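Local coordinates for Tox3 (PDB 6WES), which acts as a necrotrophic effector of a fungal wheat pathogen and is probably recognised in the host through the Snn3 susceptibility locus, at residues D39-N51 and D59-A71. Residues are numbered along the deposited sequence; the frame is centred on the assembly and turned at random.
Sequences DGPNQVLRVTWSN and DPLPIVTVPGNAA
The carbonyl O of Val-66 accepts two contacts from residues 39-51. Leu-45 N gives it a hydrogen bond of 3.1 Å, and Val-44 CA adds a CA-H...O contact. Val-66 N donates to Leu-45 O at 2.7 Å. Val-47 and Val-64 form the next hydrogen-bonded pair, and Trp-49 N reaches Pro-62 O at 3.0 Å. Strands 45-51 and 63-66 thus run antiparallel.

Leu-45, Val-47, Val-64 and Val-66 point to one face of the sheet. There Val-47 CG2 meets Val-66 CG2 at 3.7 Å, and Val-47 CG1 lies over one face of the Trp-49 ring, toward its rim. Pro-62 O and Val-64 CG2 sit at the edge of that ring. This face packs on Leu-104, Phe-106 and Thr-73.

Arg-46, Thr-48, Ile-63 and Thr-65 take the other face. Ile-63 CG1 lies beside the backbone N (chi1 -47°), and a second turn (chi2 -52°) lays CD1 alongside Thr-48, tight against its CG2 at 3.5 Å. Val-44 CG1 presses on Thr-65 CG2 at 3.3 Å. One water donates to both Asn-42 OD1 and Gly-68 O, joining turns Gly-40 to Gln-43 and Pro-67 to Ala-70.

Both strands probably belong to the mature effector left after pro-domain removal. Strand 63-66, outermost in this chain's antiparallel sheet, has its register fixed by paired backbone bonds. Val-66 is buried, probably facing the barrel interior, while Val-64 stays partly exposed.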
# COMPACT_ATOMS: atom_id res chain seq x y z
N ASP A 39 -2.68 -6.42 29.32
CA ASP A 39 -3.28 -5.09 29.16
C ASP A 39 -4.68 -5.05 28.57
O ASP A 39 -5.26 -3.96 28.43
CB ASP A 39 -2.36 -4.17 28.35
CG ASP A 39 -1.13 -3.72 29.13
OD1 ASP A 39 -0.94 -4.17 30.29
OD2 ASP A 39 -0.34 -2.93 28.58
N GLY A 40 -5.25 -6.17 28.17
CA GLY A 40 -6.66 -6.20 27.88
C GLY A 40 -7.04 -5.77 26.47
O GLY A 40 -6.21 -5.34 25.66
N PRO A 41 -8.33 -5.85 26.17
CA PRO A 41 -8.79 -5.71 24.78
C PRO A 41 -8.76 -4.29 24.27
O PRO A 41 -8.83 -4.10 23.05
CB PRO A 41 -10.23 -6.23 24.85
CG PRO A 41 -10.65 -5.99 26.27
CD PRO A 41 -9.43 -6.21 27.10
N ASN A 42 -8.70 -3.28 25.14
CA ASN A 42 -8.73 -1.88 24.76
C ASN A 42 -7.35 -1.24 24.83
O ASN A 42 -7.22 -0.01 24.88
CB ASN A 42 -9.77 -1.13 25.61
CG ASN A 42 -11.13 -1.86 25.64
OD1 ASN A 42 -11.72 -2.12 24.59
ND2 ASN A 42 -11.61 -2.21 26.83
N GLN A 43 -6.30 -2.05 24.83
CA GLN A 43 -4.95 -1.51 24.90
C GLN A 43 -4.57 -0.78 23.61
O GLN A 43 -5.01 -1.12 22.51
CB GLN A 43 -3.93 -2.60 25.18
CG GLN A 43 -3.75 -3.62 24.06
CD GLN A 43 -2.81 -4.74 24.49
OE1 GLN A 43 -1.62 -4.74 24.15
NE2 GLN A 43 -3.33 -5.69 25.25
N VAL A 44 -3.75 0.25 23.78
CA VAL A 44 -3.15 0.91 22.63
C VAL A 44 -2.26 -0.10 21.93
O VAL A 44 -1.57 -0.89 22.59
CB VAL A 44 -2.33 2.11 23.14
CG1 VAL A 44 -1.46 2.66 22.07
CG2 VAL A 44 -3.23 3.20 23.71
N LEU A 45 -2.27 -0.12 20.60
CA LEU A 45 -1.49 -1.07 19.81
C LEU A 45 -0.47 -0.32 18.99
O LEU A 45 -0.75 0.77 18.49
CB LEU A 45 -2.38 -1.89 18.86
CG LEU A 45 -3.44 -2.74 19.55
CD1 LEU A 45 -4.38 -3.30 18.49
CD2 LEU A 45 -2.76 -3.87 20.31
N ARG A 46 0.71 -0.89 18.84
CA ARG A 46 1.78 -0.30 18.04
C ARG A 46 1.96 -1.17 16.80
O ARG A 46 2.57 -2.24 16.88
CB ARG A 46 3.05 -0.21 18.87
CG ARG A 46 2.94 0.82 19.98
CD ARG A 46 4.18 0.84 20.86
NE ARG A 46 3.96 1.69 22.03
CZ ARG A 46 3.39 1.27 23.16
NH1 ARG A 46 2.97 0.01 23.27
NH2 ARG A 46 3.23 2.11 24.18
N VAL A 47 1.44 -0.69 15.67
CA VAL A 47 1.48 -1.42 14.40
C VAL A 47 2.70 -0.97 13.61
O VAL A 47 2.98 0.23 13.50
CB VAL A 47 0.19 -1.16 13.60
CG1 VAL A 47 0.26 -1.77 12.23
CG2 VAL A 47 -1.04 -1.70 14.36
N THR A 48 3.44 -1.93 13.06
CA THR A 48 4.52 -1.63 12.12
C THR A 48 4.13 -2.20 10.76
O THR A 48 4.03 -3.42 10.60
CB THR A 48 5.83 -2.25 12.59
OG1 THR A 48 6.22 -1.64 13.83
CG2 THR A 48 6.97 -2.07 11.57
N TRP A 49 3.95 -1.33 9.77
CA TRP A 49 3.75 -1.76 8.39
C TRP A 49 5.11 -1.90 7.73
O TRP A 49 6.02 -1.07 7.97
CB TRP A 49 2.96 -0.71 7.60
CG TRP A 49 1.55 -0.45 8.07
CD1 TRP A 49 1.13 0.53 8.91
CD2 TRP A 49 0.37 -1.16 7.65
NE1 TRP A 49 -0.24 0.49 9.04
CE2 TRP A 49 -0.72 -0.54 8.28
CE3 TRP A 49 0.14 -2.24 6.80
CZ2 TRP A 49 -2.04 -0.96 8.08
CZ3 TRP A 49 -1.17 -2.65 6.59
CH2 TRP A 49 -2.23 -2.02 7.23
N SER A 50 5.26 -2.89 6.86
CA SER A 50 6.52 -3.06 6.13
C SER A 50 6.26 -3.56 4.72
O SER A 50 5.20 -4.12 4.41
CB SER A 50 7.48 -3.99 6.87
OG SER A 50 6.91 -5.27 7.00
N ASN A 51 7.25 -3.35 3.86
CA ASN A 51 7.17 -3.79 2.47
C ASN A 51 7.25 -5.31 2.39
O ASN A 51 8.11 -5.94 3.02
CB ASN A 51 8.38 -3.22 1.71
CG ASN A 51 8.41 -3.69 0.26
OD1 ASN A 51 7.38 -3.76 -0.41
ND2 ASN A 51 9.60 -4.00 -0.23
N ASP A 59 3.10 6.30 3.61
CA ASP A 59 2.72 7.67 3.92
C ASP A 59 1.47 7.62 4.79
O ASP A 59 0.48 6.95 4.43
CB ASP A 59 2.39 8.42 2.64
CG ASP A 59 1.73 9.77 2.90
OD1 ASP A 59 0.67 10.03 2.33
OD2 ASP A 59 2.27 10.61 3.65
N PRO A 60 1.47 8.29 5.96
CA PRO A 60 2.66 8.89 6.59
C PRO A 60 3.50 7.79 7.25
O PRO A 60 3.54 6.70 6.75
CB PRO A 60 2.06 9.84 7.62
CG PRO A 60 0.74 9.34 7.91
CD PRO A 60 0.24 8.54 6.72
N LEU A 61 4.17 8.07 8.35
CA LEU A 61 5.11 7.10 8.91
C LEU A 61 4.44 5.74 9.17
O LEU A 61 3.35 5.70 9.76
CB LEU A 61 5.64 7.69 10.21
CG LEU A 61 6.86 7.03 10.79
CD1 LEU A 61 8.05 7.39 9.96
CD2 LEU A 61 7.00 7.52 12.23
N PRO A 62 5.06 4.62 8.75
CA PRO A 62 4.45 3.28 8.90
C PRO A 62 4.50 2.69 10.30
O PRO A 62 4.08 1.54 10.48
CB PRO A 62 5.32 2.42 7.98
CG PRO A 62 6.70 3.08 8.07
CD PRO A 62 6.36 4.55 8.05
N ILE A 63 4.98 3.45 11.28
CA ILE A 63 4.99 3.01 12.67
C ILE A 63 3.88 3.79 13.34
O ILE A 63 3.99 5.01 13.54
CB ILE A 63 6.34 3.31 13.32
CG1 ILE A 63 7.51 2.83 12.41
CG2 ILE A 63 6.37 2.74 14.74
CD1 ILE A 63 7.41 1.38 11.95
N VAL A 64 2.78 3.11 13.62
CA VAL A 64 1.52 3.77 13.95
C VAL A 64 1.03 3.27 15.30
O VAL A 64 1.11 2.08 15.60
CB VAL A 64 0.47 3.52 12.86
CG1 VAL A 64 -0.91 4.09 13.26
CG2 VAL A 64 0.98 4.07 11.53
N THR A 65 0.52 4.17 16.12
CA THR A 65 -0.14 3.84 17.37
C THR A 65 -1.64 3.84 17.14
O THR A 65 -2.19 4.81 16.60
CB THR A 65 0.26 4.89 18.40
OG1 THR A 65 1.68 4.85 18.57
CG2 THR A 65 -0.43 4.63 19.69
N VAL A 66 -2.30 2.75 17.49
CA VAL A 66 -3.75 2.62 17.35
C VAL A 66 -4.38 2.91 18.71
O VAL A 66 -4.11 2.16 19.68
CB VAL A 66 -4.13 1.21 16.87
CG1 VAL A 66 -5.61 1.09 16.71
CG2 VAL A 66 -3.42 0.88 15.54
N PRO A 67 -5.18 3.96 18.84
CA PRO A 67 -5.77 4.27 20.14
C PRO A 67 -6.62 3.13 20.65
O PRO A 67 -7.17 2.31 19.89
CB PRO A 67 -6.63 5.52 19.86
CG PRO A 67 -6.01 6.12 18.66
CD PRO A 67 -5.47 4.99 17.82
N GLY A 68 -6.79 3.12 21.97
CA GLY A 68 -7.51 2.04 22.63
C GLY A 68 -8.95 1.91 22.20
O GLY A 68 -9.50 0.81 22.22
N ASN A 69 -9.56 3.02 21.79
CA ASN A 69 -10.95 3.03 21.35
C ASN A 69 -11.10 2.90 19.84
O ASN A 69 -12.22 2.97 19.34
CB ASN A 69 -11.63 4.32 21.81
CG ASN A 69 -11.23 5.53 20.97
OD1 ASN A 69 -10.09 5.64 20.51
ND2 ASN A 69 -12.18 6.44 20.76
N ALA A 70 -10.00 2.74 19.10
CA ALA A 70 -10.05 2.68 17.65
C ALA A 70 -10.22 1.23 17.20
O ALA A 70 -9.74 0.30 17.84
CB ALA A 70 -8.78 3.28 17.05
N ALA A 71 -10.93 1.05 16.09
CA ALA A 71 -11.19 -0.27 15.54
C ALA A 71 -10.47 -0.50 14.22
O ALA A 71 -10.70 -1.52 13.57
CB ALA A 71 -12.69 -0.48 15.38
O HOH W 1 -12.11 -0.08 22.76